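Local coordinates for Dps family protein (PDB 2D5K) that probably oxidises and stores iron in a hollow shell of twelve subunits and compacts the nucleoid, as Dps proteins of the ferritin superfamily do, at residues S53-E58 with I130-S135; A60-A65 with D123-M128. All blocks are in the same frame, centred on the assembly; numbering follows the deposited sequence.

Contact 1: S53-E58 with I130-S135; sequences SQYVDE and IGMQTS
Apolar contact between Y55 and M132 carries most of this helix pairing. The methionine side chain crosses the tyrosine obliquely and lies over one face of its ring, with CG above the ring centre at a height of 4.0 Å. At the far end of the chain, M132 CE rests 3.9 Å from the centroid of the Y55 ring, a CH-pi contact over the face, and it also meets Y55 CB and CG. The sulfur arches higher over the same face, M132 SD being 4.8 Å from the centroid of the Y55 ring, a Met-aromatic contact. M132 reaches across the gap because its chain runs out extended, CG anti to the backbone N (chi1 177°), and bends only at chi3, which brings the methyl back against the root of the tyrosine. W19 of helix 5-32 meets the Y55 ring edge to face and also touches M132.

Polar contacts gather at the phenol. Y55 OH is 2.9 Å from a water, which in turn donates a weak bond to G131 O at 3.3 Å, a tenuous water bridge between the helices. The hydroxyl of S135 is engaged by E51, one turn before Y55 on the same helix.

Helices 38-65 and 123-147 run antiparallel here, at 167° with local axes 11.8 Å apart. The Y55-M132 layer, joined by W19 of a third helix, faces into the ferritin-like four-helix bundle, while the water and G131 lie at its more open side.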
loop_
_atom_site.group_PDB
_atom_site.type_symbol
_atom_site.label_atom_id
_atom_site.label_comp_id
_atom_site.label_asym_id
_atom_site.label_seq_id
_atom_site.Cartn_x
_atom_site.Cartn_y
_atom_site.Cartn_z
ATOM N N SER B 53 -1.376 8.908 23.737
ATOM C CA SER B 53 -2.416 7.886 23.840
ATOM C C SER B 53 -1.803 6.491 23.785
ATOM O O SER B 53 -2.271 5.579 24.464
ATOM C CB SER B 53 -3.454 8.053 22.719
ATOM O OG SER B 53 -2.878 7.857 21.436
ATOM N N GLN B 54 -0.758 6.325 22.977
ATOM C CA GLN B 54 -0.089 5.032 22.869
ATOM C C GLN B 54 0.552 4.655 24.206
ATOM O O GLN B 54 0.500 3.492 24.617
ATOM C CB GLN B 54 0.983 5.063 21.779
ATOM C CG GLN B 54 0.448 5.342 20.384
ATOM C CD GLN B 54 1.525 5.244 19.322
ATOM O OE1 GLN B 54 2.528 5.963 19.364
ATOM N NE2 GLN B 54 1.325 4.345 18.362
ATOM N N TYR B 55 1.154 5.637 24.883
ATOM C CA TYR B 55 1.788 5.389 26.177
ATOM C C TYR B 55 0.764 4.987 27.218
ATOM O O TYR B 55 0.968 4.039 27.975
ATOM C CB TYR B 55 2.512 6.635 26.699
ATOM C CG TYR B 55 3.765 7.005 25.955
ATOM C CD1 TYR B 55 4.651 6.026 25.509
ATOM C CD2 TYR B 55 4.086 8.344 25.725
ATOM C CE1 TYR B 55 5.825 6.368 24.850
ATOM C CE2 TYR B 55 5.258 8.697 25.068
ATOM C CZ TYR B 55 6.120 7.704 24.634
ATOM O OH TYR B 55 7.277 8.045 23.981
ATOM N N VAL B 56 -0.333 5.735 27.267
ATOM C CA VAL B 56 -1.390 5.466 28.224
ATOM C C VAL B 56 -1.879 4.025 28.123
ATOM O O VAL B 56 -2.045 3.346 29.137
ATOM C CB VAL B 56 -2.580 6.435 28.019
ATOM C CG1 VAL B 56 -3.771 5.995 28.858
ATOM C CG2 VAL B 56 -2.164 7.844 28.421
ATOM N N ASP B 57 -2.097 3.558 26.900
ATOM C CA ASP B 57 -2.579 2.199 26.697
ATOM C C ASP B 57 -1.507 1.161 27.023
ATOM O O ASP B 57 -1.791 0.153 27.677
ATOM C CB ASP B 57 -3.056 2.022 25.256
ATOM C CG ASP B 57 -3.879 0.763 25.066
ATOM O OD1 ASP B 57 -4.869 0.582 25.807
ATOM O OD2 ASP B 57 -3.544 -0.040 24.173
ATOM N N GLU B 58 -0.280 1.407 26.573
ATOM C CA GLU B 58 0.816 0.476 26.825
ATOM C C GLU B 58 1.056 0.270 28.315
ATOM O O GLU B 58 1.102 -0.862 28.795
ATOM C CB GLU B 58 2.117 0.974 26.184
ATOM C CG GLU B 58 3.323 0.087 26.520
ATOM C CD GLU B 58 4.651 0.698 26.116
ATOM O OE1 GLU B 58 4.881 1.883 26.437
ATOM O OE2 GLU B 58 5.471 -0.012 25.492
ATOM N N ILE B 130 12.005 3.010 29.798
ATOM C CA ILE B 130 13.165 3.399 28.999
ATOM C C ILE B 130 12.713 3.889 27.630
ATOM O O ILE B 130 13.175 4.922 27.147
ATOM C CB ILE B 130 14.140 2.218 28.781
ATOM C CG1 ILE B 130 14.646 1.689 30.124
ATOM C CG2 ILE B 130 15.306 2.665 27.901
ATOM C CD1 ILE B 130 15.417 2.677 30.916
ATOM N N GLY B 131 11.819 3.133 27.002
ATOM C CA GLY B 131 11.315 3.520 25.696
ATOM C C GLY B 131 10.661 4.889 25.754
ATOM O O GLY B 131 10.853 5.719 24.868
ATOM N N MET B 132 9.880 5.124 26.802
ATOM C CA MET B 132 9.206 6.408 26.972
ATOM C C MET B 132 10.216 7.535 27.191
ATOM O O MET B 132 10.113 8.600 26.585
ATOM C CB MET B 132 8.243 6.352 28.162
ATOM C CG MET B 132 7.551 7.681 28.453
ATOM S SD MET B 132 6.466 7.620 29.893
ATOM C CE MET B 132 5.021 6.846 29.185
ATOM N N GLN B 133 11.196 7.299 28.056
ATOM C CA GLN B 133 12.203 8.319 28.328
ATOM C C GLN B 133 12.973 8.669 27.055
ATOM O O GLN B 133 13.357 9.820 26.849
ATOM C CB GLN B 133 13.169 7.836 29.414
ATOM C CG GLN B 133 14.133 8.915 29.908
ATOM C CD GLN B 133 15.066 8.401 30.983
ATOM O OE1 GLN B 133 15.624 7.314 30.857
ATOM N NE2 GLN B 133 15.248 9.187 32.048
ATOM N N THR B 134 13.198 7.672 26.204
ATOM C CA THR B 134 13.908 7.885 24.946
ATOM C C THR B 134 13.183 8.944 24.113
ATOM O O THR B 134 13.787 9.914 23.650
ATOM C CB THR B 134 13.978 6.584 24.105
ATOM O OG1 THR B 134 14.708 5.578 24.824
ATOM C CG2 THR B 134 14.667 6.850 22.769
ATOM N N SER B 135 11.882 8.749 23.925
ATOM C CA SER B 135 11.086 9.684 23.130
ATOM C C SER B 135 10.925 11.035 23.822
ATOM O O SER B 135 11.005 12.087 23.179
ATOM C CB SER B 135 9.711 9.087 22.841
ATOM O OG SER B 135 8.915 10.013 22.119
HETATM O O HOH W 1 8.398 5.744 22.621
#

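Contact 2: A60-A65 with D123-M128; sequences AERILA and DVSEDM
The guanidinium of R62 is laid against V124, whose CB sits over the centre of one face, 3.4 Å above the plane; V124 CG1 packs over that same face, 3.4 Å from R62 NE. At the edge, S125 OG lies almost in the guanidinium plane and accepts a hydrogen bond from R62 NE (3.2 Å, N-H...O angle 160°). R62 NH2 forms a salt bridge with D122, whose carboxylate also bonds S125 OG, while R62 NH1 pairs with D137 of a neighbouring subunit. All three guanidinium nitrogens are therefore engaged, which should fix the group's rotation and balance its buried charge.

The aliphatic part of R62 has a different neighbour. M128, extended beyond CG, meets it at about a right angle and sets SD 3.6 Å from R62 CB. A bend at chi2 (55°) turns the arginine from this sulfur toward V124 and S125.

The segments are antiparallel, with the axes of the two short segments 10.9 Å apart. They bring the C-terminal end of helix 38-65 beside the start of helix 123-147, at one end of the ferritin-like four-helix bundle, where the arginine also ties the chain to the Dps dodecamer.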
loop_
_atom_site.group_PDB
_atom_site.type_symbol
_atom_site.label_atom_id
_atom_site.label_comp_id
_atom_site.label_asym_id
_atom_site.label_seq_id
_atom_site.Cartn_x
_atom_site.Cartn_y
_atom_site.Cartn_z
ATOM N N ALA B 60 -0.934 1.101 30.828
ATOM C CA ALA B 60 -2.130 0.613 31.503
ATOM C C ALA B 60 -2.260 -0.904 31.348
ATOM O O ALA B 60 -2.614 -1.598 32.299
ATOM C CB ALA B 60 -3.372 1.297 30.942
ATOM N N GLU B 61 -1.976 -1.419 30.155
ATOM C CA GLU B 61 -2.090 -2.858 29.934
ATOM C C GLU B 61 -0.942 -3.638 30.562
ATOM O O GLU B 61 -1.030 -4.853 30.725
ATOM C CB GLU B 61 -2.205 -3.168 28.442
ATOM C CG GLU B 61 -3.385 -2.453 27.789
ATOM C CD GLU B 61 -3.876 -3.131 26.529
ATOM O OE1 GLU B 61 -3.051 -3.702 25.787
ATOM O OE2 GLU B 61 -5.098 -3.076 26.272
ATOM N N ARG B 62 0.139 -2.945 30.912
ATOM C CA ARG B 62 1.253 -3.614 31.574
ATOM C C ARG B 62 0.817 -3.790 33.021
ATOM O O ARG B 62 1.047 -4.836 33.630
ATOM C CB ARG B 62 2.532 -2.772 31.512
ATOM C CG ARG B 62 3.666 -3.317 32.394
ATOM C CD ARG B 62 3.982 -4.782 32.066
ATOM N NE ARG B 62 4.945 -5.362 33.008
ATOM C CZ ARG B 62 5.222 -6.659 33.086
ATOM N NH1 ARG B 62 4.613 -7.521 32.279
ATOM N NH2 ARG B 62 6.100 -7.101 33.982
ATOM N N ILE B 63 0.183 -2.757 33.570
ATOM C CA ILE B 63 -0.311 -2.808 34.939
ATOM C C ILE B 63 -1.258 -3.999 35.052
ATOM O O ILE B 63 -1.269 -4.705 36.064
ATOM C CB ILE B 63 -1.067 -1.510 35.320
ATOM C CG1 ILE B 63 -0.075 -0.348 35.452
ATOM C CG2 ILE B 63 -1.812 -1.701 36.628
ATOM C CD1 ILE B 63 -0.725 0.986 35.766
ATOM N N LEU B 64 -2.046 -4.220 34.005
ATOM C CA LEU B 64 -2.983 -5.338 33.984
ATOM C C LEU B 64 -2.202 -6.649 33.933
ATOM O O LEU B 64 -2.554 -7.624 34.599
ATOM C CB LEU B 64 -3.904 -5.228 32.765
ATOM C CG LEU B 64 -4.834 -4.009 32.736
ATOM C CD1 LEU B 64 -5.429 -3.841 31.344
ATOM C CD2 LEU B 64 -5.930 -4.169 33.783
ATOM N N ALA B 65 -1.129 -6.659 33.148
ATOM C CA ALA B 65 -0.296 -7.845 32.997
ATOM C C ALA B 65 0.396 -8.260 34.298
ATOM O O ALA B 65 0.825 -9.407 34.430
ATOM C CB ALA B 65 0.741 -7.617 31.895
ATOM N N ASP B 123 11.567 -6.170 34.791
ATOM C CA ASP B 123 12.350 -5.718 33.656
ATOM C C ASP B 123 11.507 -5.300 32.460
ATOM O O ASP B 123 11.978 -4.558 31.598
ATOM C CB ASP B 123 13.347 -6.812 33.290
ATOM C CG ASP B 123 14.158 -7.260 34.496
ATOM O OD1 ASP B 123 14.819 -6.398 35.109
ATOM O OD2 ASP B 123 14.122 -8.459 34.844
ATOM N N VAL B 124 10.265 -5.768 32.412
ATOM C CA VAL B 124 9.370 -5.397 31.321
ATOM C C VAL B 124 8.942 -3.941 31.518
ATOM O O VAL B 124 9.023 -3.132 30.594
ATOM C CB VAL B 124 8.118 -6.299 31.286
ATOM C CG1 VAL B 124 7.069 -5.712 30.340
ATOM C CG2 VAL B 124 8.508 -7.699 30.819
ATOM N N SER B 125 8.491 -3.608 32.722
ATOM C CA SER B 125 8.072 -2.236 33.002
ATOM C C SER B 125 9.271 -1.313 32.869
ATOM O O SER B 125 9.153 -0.186 32.390
ATOM C CB SER B 125 7.479 -2.126 34.408
ATOM O OG SER B 125 6.261 -2.851 34.497
ATOM N N GLU B 126 10.433 -1.799 33.293
ATOM C CA GLU B 126 11.649 -1.005 33.204
ATOM C C GLU B 126 11.894 -0.637 31.745
ATOM O O GLU B 126 12.177 0.517 31.424
ATOM C CB GLU B 126 12.844 -1.795 33.749
ATOM C CG GLU B 126 14.161 -1.037 33.664
ATOM C CD GLU B 126 15.342 -1.851 34.160
ATOM O OE1 GLU B 126 15.167 -3.058 34.431
ATOM O OE2 GLU B 126 16.446 -1.286 34.269
ATOM N N ASP B 127 11.769 -1.626 30.865
ATOM C CA ASP B 127 11.980 -1.420 29.435
ATOM C C ASP B 127 10.982 -0.418 28.862
ATOM O O ASP B 127 11.331 0.397 28.006
ATOM C CB ASP B 127 11.866 -2.759 28.697
ATOM C CG ASP B 127 12.180 -2.641 27.220
ATOM O OD1 ASP B 127 13.284 -2.163 26.881
ATOM O OD2 ASP B 127 11.324 -3.032 26.398
ATOM N N MET B 128 9.740 -0.479 29.331
ATOM C CA MET B 128 8.715 0.447 28.860
ATOM C C MET B 128 9.045 1.873 29.279
ATOM O O MET B 128 8.857 2.812 28.504
ATOM C CB MET B 128 7.345 0.040 29.394
ATOM C CG MET B 128 6.812 -1.212 28.722
ATOM S SD MET B 128 5.175 -1.648 29.302
ATOM C CE MET B 128 4.895 -3.189 28.386
#

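In the fold
Both contacts join helix 38-65 to helix 123-147, their centres about 10 Å apart along the same antiparallel pair; they meet where E58 OE2 packs 3.7 Å from M128 CG. Contact 1, its centre about 8 Å from the centre of the chain, is yet partly buried and includes the exposed G131. Contact 2, its centre about 16 Å from that of the chain, is buried; other subunits approach both contacts, but only at contact 2 does a side chain that carries the contact, R62, form a salt bridge to one. Chemistry follows place: the inner contact relies on an aromatic-methionine layer and bridging water, the outer on a charged group held by acidic partners.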